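Local coordinates for protein CT253 (Chlamydia trachomatis serovar L2, PDB 6UXC) that is of unknown function, is probably made as a lipoprotein and holds a sodium ion in the crystal, at residues A[20-25]-A[60-65]; A[42-47]-A[154-159]; A[50-55]-A[173-178]; A[64-69]-A[86-91]. One frame throughout, in Å; residues are numbered along the deposited sequence. Where two conformers were deposited one is given.

Contact 1: A[20-25]-A[60-65]; sequences VVAMLP and LLIKHH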
loop_
_atom_site.group_PDB
_atom_site.type_symbol
_atom_site.label_atom_id
_atom_site.label_comp_id
_atom_site.label_asym_id
_atom_site.label_seq_id
_atom_site.Cartn_x
_atom_site.Cartn_y
_atom_site.Cartn_z
ATOM N N VAL A 20 16.849 1.257 0.416
ATOM C CA VAL A 20 16.439 1.032 -0.969
ATOM C C VAL A 20 15.251 0.064 -0.974
ATOM O O VAL A 20 15.355 -1.049 -0.442
ATOM C CB VAL A 20 17.597 0.483 -1.808
ATOM C CG1 VAL A 20 17.204 0.476 -3.280
ATOM C CG2 VAL A 20 18.852 1.337 -1.579
ATOM N N VAL A 21 14.110 0.508 -1.526
ATOM C CA VAL A 21 12.874 -0.251 -1.384
ATOM C C VAL A 21 12.253 -0.500 -2.739
ATOM O O VAL A 21 12.377 0.291 -3.679
ATOM C CB VAL A 21 11.836 0.443 -0.461
ATOM C CG1 VAL A 21 12.451 0.732 0.885
ATOM C CG2 VAL A 21 11.315 1.720 -1.092
ATOM N N ALA A 22 11.591 -1.654 -2.835
ATOM C CA ALA A 22 10.751 -2.017 -3.967
ATOM C C ALA A 22 9.322 -2.082 -3.445
ATOM O O ALA A 22 9.097 -2.677 -2.385
ATOM C CB ALA A 22 11.151 -3.368 -4.535
ATOM N N MET A 23 8.372 -1.472 -4.153
ATOM C CA MET A 23 6.962 -1.599 -3.781
ATOM C C MET A 23 6.280 -2.578 -4.726
ATOM O O MET A 23 6.312 -2.395 -5.952
ATOM C CB MET A 23 6.212 -0.269 -3.832
ATOM C CG MET A 23 4.765 -0.326 -3.190
ATOM S SD MET A 23 3.847 1.074 -3.858
ATOM C CE MET A 23 3.411 0.449 -5.499
ATOM N N LEU A 24 5.659 -3.605 -4.157
ATOM C CA LEU A 24 4.819 -4.476 -4.964
ATOM C C LEU A 24 3.502 -3.785 -5.293
ATOM O O LEU A 24 2.988 -2.991 -4.505
ATOM C CB LEU A 24 4.511 -5.761 -4.219
ATOM C CG LEU A 24 5.735 -6.529 -3.702
ATOM C CD1 LEU A 24 5.337 -7.787 -2.968
ATOM C CD2 LEU A 24 6.707 -6.844 -4.862
ATOM N N PRO A 25 2.904 -4.111 -6.428
ATOM C CA PRO A 25 1.518 -3.693 -6.648
ATOM C C PRO A 25 0.663 -4.079 -5.454
ATOM O O PRO A 25 0.777 -5.176 -4.902
ATOM C CB PRO A 25 1.108 -4.466 -7.902
ATOM C CG PRO A 25 2.409 -4.739 -8.616
ATOM C CD PRO A 25 3.417 -4.957 -7.532
ATOM N N LEU A 60 14.656 5.115 -0.973
ATOM C CA LEU A 60 14.986 5.193 -2.392
ATOM C C LEU A 60 14.168 4.130 -3.111
ATOM O O LEU A 60 14.412 2.936 -2.933
ATOM C CB LEU A 60 16.470 4.950 -2.629
ATOM C CG LEU A 60 16.957 5.045 -4.077
ATOM C CD1 LEU A 60 16.613 6.377 -4.665
ATOM C CD2 LEU A 60 18.472 4.831 -4.144
ATOM N N LEU A 61 13.231 4.557 -3.933
ATOM C CA LEU A 61 12.237 3.651 -4.501
ATOM C C LEU A 61 12.720 3.227 -5.875
ATOM O O LEU A 61 12.865 4.066 -6.787
ATOM C CB LEU A 61 10.872 4.318 -4.585
ATOM C CG LEU A 61 9.765 3.493 -5.223
ATOM C CD1 LEU A 61 9.367 2.301 -4.376
ATOM C CD2 LEU A 61 8.570 4.361 -5.523
ATOM N N ILE A 62 12.987 1.927 -6.023
ATOM C CA ILE A 62 13.480 1.406 -7.283
ATOM C C ILE A 62 12.318 1.049 -8.189
ATOM O O ILE A 62 11.168 0.871 -7.758
ATOM C CB ILE A 62 14.397 0.176 -7.105
ATOM C CG1 ILE A 62 13.579 -1.075 -6.736
ATOM C CG2 ILE A 62 15.484 0.478 -6.148
ATOM C CD1 ILE A 62 14.221 -2.354 -7.132
ATOM N N LYS A 63 12.637 0.942 -9.487
ATOM C CA LYS A 63 11.779 0.336 -10.479
ATOM C C LYS A 63 12.149 -1.138 -10.675
ATOM O O LYS A 63 13.310 -1.475 -10.907
ATOM C CB LYS A 63 11.903 1.129 -11.784
ATOM C CG LYS A 63 11.175 0.516 -12.973
ATOM C CD LYS A 63 9.693 0.597 -12.846
ATOM C CE LYS A 63 9.048 -0.169 -14.013
ATOM N NZ LYS A 63 7.576 -0.248 -13.954
ATOM N N HIS A 64 11.158 -2.021 -10.546
ATOM C CA HIS A 64 11.377 -3.442 -10.799
ATOM C C HIS A 64 10.322 -3.945 -11.780
ATOM O O HIS A 64 9.368 -3.236 -12.135
ATOM C CB HIS A 64 11.319 -4.257 -9.511
ATOM C CG HIS A 64 9.980 -4.221 -8.883
ATOM N ND1 HIS A 64 8.977 -5.120 -9.197
ATOM C CD2 HIS A 64 9.459 -3.375 -7.967
ATOM C CE1 HIS A 64 7.891 -4.812 -8.513
ATOM N NE2 HIS A 64 8.165 -3.763 -7.749
ATOM N N HIS A 65 10.505 -5.204 -12.224
ATOM C CA HIS A 65 9.629 -5.878 -13.169
ATOM C C HIS A 65 9.227 -7.254 -12.646
ATOM O O HIS A 65 9.084 -8.222 -13.415
ATOM C CB HIS A 65 10.298 -5.982 -14.538
ATOM C CG HIS A 65 10.780 -4.660 -15.038
ATOM N ND1 HIS A 65 11.935 -4.078 -14.562
ATOM C CD2 HIS A 65 10.223 -3.762 -15.880
ATOM C CE1 HIS A 65 12.099 -2.903 -15.131
ATOM N NE2 HIS A 65 11.075 -2.685 -15.930
HETATM O O HOH W 1 8.974 -0.266 -6.661
#
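Val-20 and Val-21 pair in parallel with Leu-60 and Leu-61, so strands 19-28 and 59-61, joined through helix 41-55, form a beta-alpha-beta unit at one edge of the mixed sheet. Two nearly straight backbone bonds establish the register: Val-21 N to Leu-60 O, 2.8 Å, and Ile-62 N to Val-21 O, 2.9 Å. The end-to-end directions of 20-24 and 60-64 are 43° apart, and the CA separation grows from 4.6 Å at Val-20 and Leu-60 to 5.5 Å at Ala-22 and Ile-62. Water 1 links Met-23 N to Ile-62 O.

Beyond the water, the side chain of His-64 closes the widening gap. Its CB points toward 20-25, and CG lies between the backbone N and carbonyl carbon (chi1 64°). On the ring, CD2 comes to 3.8 Å from Ala-22 CB, while CE1 is 4.3 Å from Leu-24 CD2. At the tip, NE2 donates to Met-23 O over 2.9 Å; the acceptor lies in the ring plane, whereas the donor stands well above the carbonyl plane. A side chain thus replaces backbone pairing here.

Val-20 and Ile-62 cross at about a right angle, and the packing there is tight: Val-20 CG1 is 3.3 Å from Ile-62 CG2.

Contact 2: A[42-47]-A[154-159]; sequences QAEFSE and YGWRSK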
loop_
_atom_site.group_PDB
_atom_site.type_symbol
_atom_site.label_atom_id
_atom_site.label_comp_id
_atom_site.label_asym_id
_atom_site.label_seq_id
_atom_site.Cartn_x
_atom_site.Cartn_y
_atom_site.Cartn_z
ATOM N N GLN A 42 -7.203 -0.814 -6.144
ATOM C CA GLN A 42 -5.811 -1.273 -6.134
ATOM C C GLN A 42 -4.899 -0.315 -6.882
ATOM O O GLN A 42 -3.775 -0.028 -6.434
ATOM C CB GLN A 42 -5.683 -2.661 -6.770
ATOM C CG GLN A 42 -6.027 -3.790 -5.870
ATOM N N ALA A 43 -5.365 0.209 -8.015
ATOM C CA ALA A 43 -4.510 1.096 -8.784
ATOM C C ALA A 43 -4.291 2.416 -8.059
ATOM O O ALA A 43 -3.173 2.948 -8.048
ATOM C CB ALA A 43 -5.099 1.335 -10.170
ATOM N N GLU A 44 -5.349 2.971 -7.450
ATOM C CA GLU A 44 -5.189 4.172 -6.646
ATOM C C GLU A 44 -4.185 3.931 -5.530
ATOM O O GLU A 44 -3.278 4.744 -5.299
ATOM C CB GLU A 44 -6.528 4.611 -6.052
ATOM C CG GLU A 44 -6.369 5.767 -5.007
ATOM C CD GLU A 44 -7.583 5.973 -4.117
ATOM O OE1 GLU A 44 -8.610 5.247 -4.274
ATOM O OE2 GLU A 44 -7.457 6.867 -3.228
ATOM N N PHE A 45 -4.395 2.862 -4.768
ATOM C CA PHE A 45 -3.515 2.641 -3.623
ATOM C C PHE A 45 -2.072 2.447 -4.078
ATOM O O PHE A 45 -1.145 2.942 -3.434
ATOM C CB PHE A 45 -3.977 1.437 -2.805
ATOM C CG PHE A 45 -5.092 1.750 -1.806
ATOM C CD1 PHE A 45 -6.228 2.444 -2.198
ATOM C CD2 PHE A 45 -4.981 1.337 -0.500
ATOM C CE1 PHE A 45 -7.255 2.712 -1.263
ATOM C CE2 PHE A 45 -5.975 1.606 0.440
ATOM C CZ PHE A 45 -7.134 2.276 0.035
ATOM N N SER A 46 -1.853 1.694 -5.155
ATOM C CA SER A 46 -0.482 1.503 -5.627
ATOM C C SER A 46 0.173 2.825 -5.981
ATOM O O SER A 46 1.330 3.085 -5.615
ATOM C CB SER A 46 -0.466 0.583 -6.842
ATOM O OG SER A 46 -0.860 -0.732 -6.509
ATOM N N GLU A 47 -0.537 3.661 -6.729
ATOM C CA GLU A 47 0.051 4.914 -7.167
ATOM C C GLU A 47 0.290 5.849 -5.989
ATOM O O GLU A 47 1.344 6.489 -5.893
ATOM C CB GLU A 47 -0.841 5.596 -8.192
ATOM C CG GLU A 47 -0.221 6.922 -8.615
ATOM C CD GLU A 47 -0.919 7.559 -9.786
ATOM O OE1 GLU A 47 -1.062 8.794 -9.782
ATOM O OE2 GLU A 47 -1.340 6.820 -10.695
ATOM N N TYR A 154 -16.478 13.608 -8.107
ATOM C CA TYR A 154 -15.335 13.929 -7.252
ATOM C C TYR A 154 -14.545 12.671 -6.934
ATOM O O TYR A 154 -14.256 12.369 -5.778
ATOM C CB TYR A 154 -15.786 14.588 -5.950
ATOM C CG TYR A 154 -16.744 15.748 -6.110
ATOM C CD1 TYR A 154 -16.339 16.938 -6.718
ATOM C CD2 TYR A 154 -18.033 15.679 -5.618
ATOM C CE1 TYR A 154 -17.203 18.000 -6.853
ATOM C CE2 TYR A 154 -18.909 16.752 -5.747
ATOM C CZ TYR A 154 -18.482 17.905 -6.360
ATOM O OH TYR A 154 -19.345 18.964 -6.498
ATOM N N GLY A 155 -14.212 11.906 -7.971
ATOM C CA GLY A 155 -13.474 10.672 -7.805
ATOM C C GLY A 155 -11.967 10.902 -7.840
ATOM O O GLY A 155 -11.490 12.010 -8.058
ATOM N N TRP A 156 -11.231 9.822 -7.579
ATOM C CA TRP A 156 -9.774 9.895 -7.512
ATOM C C TRP A 156 -9.212 10.620 -8.724
ATOM O O TRP A 156 -9.613 10.349 -9.860
ATOM C CB TRP A 156 -9.182 8.487 -7.409
ATOM C CG TRP A 156 -7.697 8.479 -7.366
ATOM C CD1 TRP A 156 -6.887 9.182 -6.514
ATOM C CD2 TRP A 156 -6.826 7.715 -8.203
ATOM N NE1 TRP A 156 -5.567 8.908 -6.783
ATOM C CE2 TRP A 156 -5.506 8.006 -7.814
ATOM C CE3 TRP A 156 -7.038 6.807 -9.240
ATOM C CZ2 TRP A 156 -4.398 7.424 -8.426
ATOM C CZ3 TRP A 156 -5.934 6.237 -9.856
ATOM C CH2 TRP A 156 -4.640 6.546 -9.449
ATOM N N ARG A 157 -8.285 11.543 -8.454
ATOM C CA ARG A 157 -7.604 12.401 -9.418
ATOM C C ARG A 157 -8.319 13.737 -9.577
ATOM O O ARG A 157 -7.666 14.774 -9.710
ATOM C CB ARG A 157 -7.462 11.726 -10.778
ATOM C CG ARG A 157 -6.628 10.452 -10.746
ATOM C CD ARG A 157 -5.816 10.369 -12.006
ATOM N NE ARG A 157 -5.170 9.080 -12.219
ATOM C CZ ARG A 157 -3.915 8.801 -11.879
ATOM N NH1 ARG A 157 -3.151 9.715 -11.287
ATOM N NH2 ARG A 157 -3.425 7.599 -12.137
ATOM N N SER A 158 -9.651 13.733 -9.564
ATOM C CA SER A 158 -10.389 14.988 -9.648
ATOM C C SER A 158 -9.918 15.926 -8.542
ATOM O O SER A 158 -9.346 15.478 -7.539
ATOM C CB SER A 158 -11.893 14.737 -9.552
ATOM O OG SER A 158 -12.322 14.784 -8.209
ATOM N N LYS A 159 -10.138 17.231 -8.723
ATOM C CA LYS A 159 -9.602 18.216 -7.788
ATOM C C LYS A 159 -10.046 17.925 -6.361
ATOM O O LYS A 159 -9.235 17.936 -5.426
ATOM C CB LYS A 159 -10.048 19.620 -8.203
#
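Trp-156 and Arg-157 form the two central corners of a type II beta turn running from Gly-155 to Ser-158, which approaches helix 41-55 with Trp-156 CA 7.4 Å from Glu-44 CA. The positive phi of Arg-157 (93°) belongs to this turn type.

Trp-156 CG is anti to its backbone N, and the indole lies against the helix. Glu-44 CG makes a CH-pi contact, 3.6 Å from the centroid of the five-membered ring and 4° off its normal. The opposite face carries Arg-157 CG, so the indole is sandwiched between aliphatic carbons from helix and turn. Its NE1 bonds to Glu-48, while the Glu-44 carboxylate passes beyond the ring to His-170 and Trp-39.

Arg-157 grips Glu-47 end-on, one nitrogen to each oxygen: NH1 to OE1 at 2.7 Å and NH2 to OE2, also 2.7 Å. Both oxygens are met on their syn sides, but carboxylate and guanidinium planes are turned 43° apart, so the salt bridge is twisted rather than flat. Arg-51 is a second partner of Glu-47 OE1.

Glu-47 OE2 also sits at the indole edge, 3.5 Å from Trp-156 CH2.

Contact 3: A[50-55]-A[173-178]; sequences SRRLHS and LFREIV. With NA (sodium ion), chain C.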
loop_
_atom_site.group_PDB
_atom_site.type_symbol
_atom_site.label_atom_id
_atom_site.label_comp_id
_atom_site.label_asym_id
_atom_site.label_seq_id
_atom_site.Cartn_x
_atom_site.Cartn_y
_atom_site.Cartn_z
ATOM N N SER A 50 3.088 4.584 -3.863
ATOM C CA SER A 50 4.332 4.729 -4.615
ATOM C C SER A 50 4.774 6.181 -4.666
ATOM O O SER A 50 5.953 6.484 -4.460
ATOM C CB SER A 50 4.168 4.148 -6.028
ATOM O OG SER A 50 5.348 4.392 -6.832
ATOM N N ARG A 51 3.847 7.109 -4.926
ATOM C CA ARG A 51 4.233 8.513 -4.967
ATOM C C ARG A 51 4.842 8.959 -3.637
ATOM O O ARG A 51 5.779 9.763 -3.600
ATOM C CB ARG A 51 3.035 9.401 -5.315
ATOM C CG ARG A 51 2.665 9.396 -6.778
ATOM C CD ARG A 51 1.417 10.236 -7.031
ATOM N NE ARG A 51 1.013 10.213 -8.427
ATOM C CZ ARG A 51 1.477 11.043 -9.356
ATOM N NH1 ARG A 51 2.371 11.963 -9.054
ATOM N NH2 ARG A 51 1.036 10.951 -10.597
ATOM N N ARG A 52 4.301 8.469 -2.530
ATOM C CA ARG A 52 4.799 8.880 -1.221
ATOM C C ARG A 52 6.123 8.225 -0.857
ATOM O O ARG A 52 6.926 8.832 -0.130
ATOM C CB ARG A 52 3.730 8.582 -0.170
ATOM C CG ARG A 52 2.561 9.574 -0.222
ATOM C CD ARG A 52 1.434 9.159 0.717
ATOM N NE ARG A 52 0.380 10.172 0.780
ATOM C CZ ARG A 52 -0.564 10.331 -0.144
ATOM N NH1 ARG A 52 -0.595 9.544 -1.223
ATOM N NH2 ARG A 52 -1.474 11.287 0.003
ATOM N N LEU A 53 6.351 6.988 -1.294
ATOM C CA LEU A 53 7.660 6.386 -1.066
ATOM C C LEU A 53 8.695 7.092 -1.915
ATOM O O LEU A 53 9.835 7.306 -1.474
ATOM C CB LEU A 53 7.613 4.895 -1.387
ATOM C CG LEU A 53 6.692 4.029 -0.538
ATOM C CD1 LEU A 53 6.660 2.604 -1.117
ATOM C CD2 LEU A 53 7.181 3.987 0.873
ATOM N N HIS A 54 8.300 7.494 -3.131
ATOM C CA HIS A 54 9.172 8.292 -3.999
ATOM C C HIS A 54 9.501 9.636 -3.349
ATOM O O HIS A 54 10.672 10.018 -3.232
ATOM C CB HIS A 54 8.485 8.475 -5.362
ATOM C CG HIS A 54 9.250 9.301 -6.332
ATOM N ND1 HIS A 54 8.639 10.033 -7.318
ATOM C CD2 HIS A 54 10.575 9.536 -6.452
ATOM C CE1 HIS A 54 9.555 10.680 -8.015
ATOM N NE2 HIS A 54 10.738 10.402 -7.502
ATOM N N SER A 55 8.476 10.342 -2.863
ATOM C CA SER A 55 8.714 11.646 -2.244
ATOM C C SER A 55 9.521 11.535 -0.959
ATOM O O SER A 55 10.226 12.481 -0.586
ATOM C CB SER A 55 7.383 12.336 -1.962
ATOM O OG SER A 55 6.674 12.560 -3.170
ATOM N N LEU A 173 -4.810 7.277 5.700
ATOM C CA LEU A 173 -4.293 5.919 5.642
ATOM C C LEU A 173 -2.981 5.850 4.870
ATOM O O LEU A 173 -2.036 5.179 5.311
ATOM C CB LEU A 173 -5.353 5.018 5.023
ATOM C CG LEU A 173 -5.081 3.526 4.972
ATOM C CD1 LEU A 173 -4.776 2.940 6.341
ATOM C CD2 LEU A 173 -6.291 2.836 4.343
ATOM N N PHE A 174 -2.893 6.523 3.711
ATOM C CA PHE A 174 -1.649 6.487 2.946
ATOM C C PHE A 174 -0.520 7.109 3.758
ATOM O O PHE A 174 0.606 6.601 3.764
ATOM C CB PHE A 174 -1.773 7.241 1.624
ATOM C CG PHE A 174 -2.821 6.710 0.700
ATOM C CD1 PHE A 174 -3.100 5.372 0.617
ATOM C CD2 PHE A 174 -3.510 7.580 -0.123
ATOM C CE1 PHE A 174 -4.070 4.901 -0.249
ATOM C CE2 PHE A 174 -4.476 7.102 -1.004
ATOM C CZ PHE A 174 -4.746 5.777 -1.057
ATOM N N ARG A 175 -0.811 8.213 4.449
ATOM C CA ARG A 175 0.206 8.851 5.276
ATOM C C ARG A 175 0.707 7.906 6.358
ATOM O O ARG A 175 1.919 7.802 6.579
ATOM C CB ARG A 175 -0.355 10.112 5.913
ATOM C CG ARG A 175 -0.563 11.266 4.972
ATOM C CD ARG A 175 -1.224 12.371 5.760
ATOM N NE ARG A 175 -1.586 13.526 4.955
ATOM C CZ ARG A 175 -2.698 14.234 5.128
ATOM N NH1 ARG A 175 -3.581 13.892 6.060
ATOM N NH2 ARG A 175 -2.937 15.279 4.352
ATOM N N GLU A 176 -0.205 7.167 7.000
ATOM C CA GLU A 176 0.199 6.260 8.070
ATOM C C GLU A 176 0.994 5.085 7.526
ATOM O O GLU A 176 1.959 4.632 8.158
ATOM C CB GLU A 176 -1.006 5.731 8.855
ATOM C CG GLU A 176 -0.566 4.893 10.079
ATOM C CD GLU A 176 -1.705 4.478 11.028
ATOM O OE1 GLU A 176 -1.502 4.556 12.261
ATOM O OE2 GLU A 176 -2.770 4.053 10.570
ATOM N N ILE A 177 0.587 4.559 6.371
ATOM C CA ILE A 177 1.292 3.424 5.792
ATOM C C ILE A 177 2.753 3.796 5.565
ATOM O O ILE A 177 3.673 3.061 5.942
ATOM C CB ILE A 177 0.613 2.981 4.487
ATOM C CG1 ILE A 177 -0.724 2.275 4.771
ATOM C CG2 ILE A 177 1.538 2.091 3.711
ATOM C CD1 ILE A 177 -1.594 2.137 3.528
ATOM N N VAL A 178 2.984 4.948 4.940
ATOM C CA VAL A 178 4.354 5.303 4.600
ATOM C C VAL A 178 5.144 5.672 5.847
ATOM O O VAL A 178 6.332 5.348 5.936
ATOM C CB VAL A 178 4.373 6.418 3.548
ATOM C CG1 VAL A 178 5.778 6.944 3.356
ATOM C CG2 VAL A 178 3.848 5.888 2.225
HETATM NA NA NA C . 12.012 8.391 -1.916
HETATM O O HOH W 2 12.722 7.427 -4.233
HETATM O O HOH W 3 13.989 9.603 -2.954
#
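Leu-53, whose CD2 lies against Val-178 of the facing helix, gives its carbonyl O to the sodium ion at 2.5 Å. His-54 O binds at the same length, and both carbonyls belong to the last turn of helix 41-55. Ser-56 O and Leu-59 O, with waters 2 and 3, complete six oxygen ligands; the site is therefore built from main-chain carbonyls and solvent, with no side-chain ligand.

On the side toward helix 173-178 the contact is carried by Arg-52 and carbon packing, with no hydrogen bond between the segments. Arg-52 CB touches Val-178 CG2 at 3.6 Å. From there the chain runs extended from CG to NE across Phe-174, the two side chains crossing at about a right angle. Phe-174 CB stands over one face of the guanidinium, 3.7 Å from NE, toward its rim. Arg-52 NH1 also comes to 3.7 Å from Phe-174 CD2, but the guanidinium and ring planes are 47° apart, which excludes a parallel stack. A salt bridge from NH1 to Glu-48, one turn earlier, fixes the charged end. Leu-53 CD2 reaches both methyls of Val-178, at 4.1 Å from CG2.

The two short helical segments approach to 9.9 Å between axes and cross at -48°. Helix 41-55 meets strand 59-61 through Ser-50 and His-54 on Leu-61, whereas Leu-173 and Ile-177 of helix 165-184 pack on strands 113-124 and 131-143. The interface thus joins helices that cover different strands of the mixed sheet.

Contact 4: A[64-69]-A[86-91]; sequences HHASAG and ATQLLP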
loop_
_atom_site.group_PDB
_atom_site.type_symbol
_atom_site.label_atom_id
_atom_site.label_comp_id
_atom_site.label_asym_id
_atom_site.label_seq_id
_atom_site.Cartn_x
_atom_site.Cartn_y
_atom_site.Cartn_z
ATOM N N HIS A 64 11.158 -2.021 -10.546
ATOM C CA HIS A 64 11.377 -3.442 -10.799
ATOM C C HIS A 64 10.322 -3.945 -11.780
ATOM O O HIS A 64 9.368 -3.236 -12.135
ATOM C CB HIS A 64 11.319 -4.257 -9.511
ATOM C CG HIS A 64 9.980 -4.221 -8.883
ATOM N ND1 HIS A 64 8.977 -5.120 -9.197
ATOM C CD2 HIS A 64 9.459 -3.375 -7.967
ATOM C CE1 HIS A 64 7.891 -4.812 -8.513
ATOM N NE2 HIS A 64 8.165 -3.763 -7.749
ATOM N N HIS A 65 10.505 -5.204 -12.224
ATOM C CA HIS A 65 9.629 -5.878 -13.169
ATOM C C HIS A 65 9.227 -7.254 -12.646
ATOM O O HIS A 65 9.084 -8.222 -13.415
ATOM C CB HIS A 65 10.298 -5.982 -14.538
ATOM C CG HIS A 65 10.780 -4.660 -15.038
ATOM N ND1 HIS A 65 11.935 -4.078 -14.562
ATOM C CD2 HIS A 65 10.223 -3.762 -15.880
ATOM C CE1 HIS A 65 12.099 -2.903 -15.131
ATOM N NE2 HIS A 65 11.075 -2.685 -15.930
ATOM N N ALA A 66 9.003 -7.364 -11.339
ATOM C CA ALA A 66 8.664 -8.669 -10.758
ATOM C C ALA A 66 7.406 -9.279 -11.379
ATOM O O ALA A 66 6.404 -8.596 -11.622
ATOM C CB ALA A 66 8.461 -8.513 -9.242
ATOM N N SER A 67 7.471 -10.579 -11.638
ATOM C CA SER A 67 6.326 -11.307 -12.183
ATOM C C SER A 67 5.189 -11.390 -11.161
ATOM O O SER A 67 5.368 -11.153 -9.960
ATOM C CB SER A 67 6.750 -12.713 -12.579
ATOM O OG SER A 67 6.994 -13.461 -11.410
ATOM N N ALA A 68 4.000 -11.771 -11.662
ATOM C CA ALA A 68 2.836 -11.917 -10.796
ATOM C C ALA A 68 3.107 -12.877 -9.654
ATOM O O ALA A 68 2.772 -12.583 -8.498
ATOM C CB ALA A 68 1.638 -12.399 -11.620
ATOM N N GLY A 69 3.763 -13.996 -9.950
ATOM C CA GLY A 69 3.955 -15.014 -8.937
ATOM C C GLY A 69 5.035 -14.626 -7.962
ATOM O O GLY A 69 4.975 -14.991 -6.784
ATOM N N ALA A 86 13.418 -14.181 -4.812
ATOM C CA ALA A 86 13.363 -12.754 -4.531
ATOM C C ALA A 86 14.281 -11.920 -5.415
ATOM O O ALA A 86 14.225 -10.689 -5.337
ATOM C CB ALA A 86 13.684 -12.471 -3.054
ATOM N N THR A 87 15.095 -12.546 -6.284
ATOM C CA THR A 87 16.113 -11.788 -7.020
ATOM C C THR A 87 15.517 -10.747 -7.957
ATOM O O THR A 87 16.179 -9.756 -8.277
ATOM C CB THR A 87 16.991 -12.737 -7.820
ATOM O OG1 THR A 87 16.188 -13.466 -8.757
ATOM C CG2 THR A 87 17.716 -13.693 -6.876
ATOM N N GLN A 88 14.277 -10.948 -8.405
ATOM C CA GLN A 88 13.647 -9.962 -9.285
ATOM C C GLN A 88 13.386 -8.631 -8.599
ATOM O O GLN A 88 13.128 -7.631 -9.286
ATOM C CB GLN A 88 12.334 -10.511 -9.829
ATOM C CG GLN A 88 12.510 -11.571 -10.888
ATOM C CD GLN A 88 11.203 -12.168 -11.338
ATOM O OE1 GLN A 88 10.138 -11.542 -11.229
ATOM N NE2 GLN A 88 11.263 -13.395 -11.815
ATOM N N LEU A 89 13.497 -8.575 -7.276
ATOM C CA LEU A 89 13.325 -7.324 -6.549
ATOM C C LEU A 89 14.641 -6.673 -6.171
ATOM O O LEU A 89 14.650 -5.536 -5.691
ATOM C CB LEU A 89 12.480 -7.576 -5.317
ATOM C CG LEU A 89 11.092 -8.008 -5.831
ATOM C CD1 LEU A 89 10.426 -8.948 -4.919
ATOM C CD2 LEU A 89 10.212 -6.798 -6.170
ATOM N N LEU A 90 15.760 -7.341 -6.397
ATOM C CA LEU A 90 17.019 -6.659 -6.271
ATOM C C LEU A 90 17.061 -5.581 -7.348
ATOM O O LEU A 90 16.472 -5.772 -8.425
ATOM C CB LEU A 90 18.156 -7.633 -6.459
ATOM C CG LEU A 90 18.181 -8.775 -5.423
ATOM C CD1 LEU A 90 19.279 -9.775 -5.755
ATOM C CD2 LEU A 90 18.377 -8.223 -3.999
ATOM N N PRO A 91 17.735 -4.446 -7.091
ATOM C CA PRO A 91 18.648 -4.169 -5.970
ATOM C C PRO A 91 18.015 -3.552 -4.734
ATOM O O PRO A 91 18.730 -2.948 -3.914
ATOM C CB PRO A 91 19.625 -3.167 -6.586
ATOM C CG PRO A 91 18.716 -2.362 -7.498
ATOM C CD PRO A 91 17.779 -3.370 -8.107
HETATM O O HOH W 4 12.201 -7.500 -11.837
HETATM O O HOH W 5 9.143 -15.245 -12.487
#
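Gln-88 and Leu-89 are the residues of 86-91 that meet the 64-69 segment, and a short 3-10 turn presents them. Ala-86 O accepts Leu-89 N at 3.0 Å. Thr-87 O likewise takes Leu-90 N.

Gln-88 comes next, with CG anti to its carbonyl carbon (chi1 -74°) and the chain extended beyond. Its amide bridges to the other segment: OE1 accepts Ser-67 N at 2.9 Å, the donor lying nearly in line with the C=O bond and the N-H...O angle being 164°. On the other branch, NE2 donates to water 5, which also bonds Ser-67 OG. The Gln-88 main chain takes part too, since its O receives a bond from water 4, the acceptor for His-65 N. Both amide branches and the carbonyl are therefore engaged.

Leu-89 packs instead of bonding. CD2 stands over the centre of the His-64 ring, 3.7 Å from its centroid, and touches Ala-66 CB at 3.9 Å. In that ring ND1 accepts Ala-66 N at 3.1 Å in the ring plane, while NE2 donates to Met-23 O, so both ring nitrogens help to fix its rotation. The peptide bond from Leu-90 to Pro-91 is cis, in the loop that leads to strand 94-105.

Ser-67 occupies the N-cap of helix 68-72, its OG bonded to Val-70 N, so Gln-88 meets the start of that helix. Leu-89 also touches Ala-22 and Leu-24 of strand 19-28 as well as Phe-74, and Pro-91 touches Ile-62.

Contact 3 is the buried member of the set, contact 1 is partly buried, and contacts 2 and 4 lie at the surface. Helix 41-55 supplies both contact 2 and contact 3, and it bears on contact 1 through Met-23 and Leu-61, which pack on Ser-50. Chemistry follows location: backbone bonds dominate at the sheet edge, carbon packing under an arginine between the helices, and a salt bridge or a glutamine amide with waters at the surface. Contacts 1 and 4 share His-64 and meet where Leu-24 touches Leu-89. Contacts 2 and 4 do not touch, their nearest atoms being about 10 Å apart.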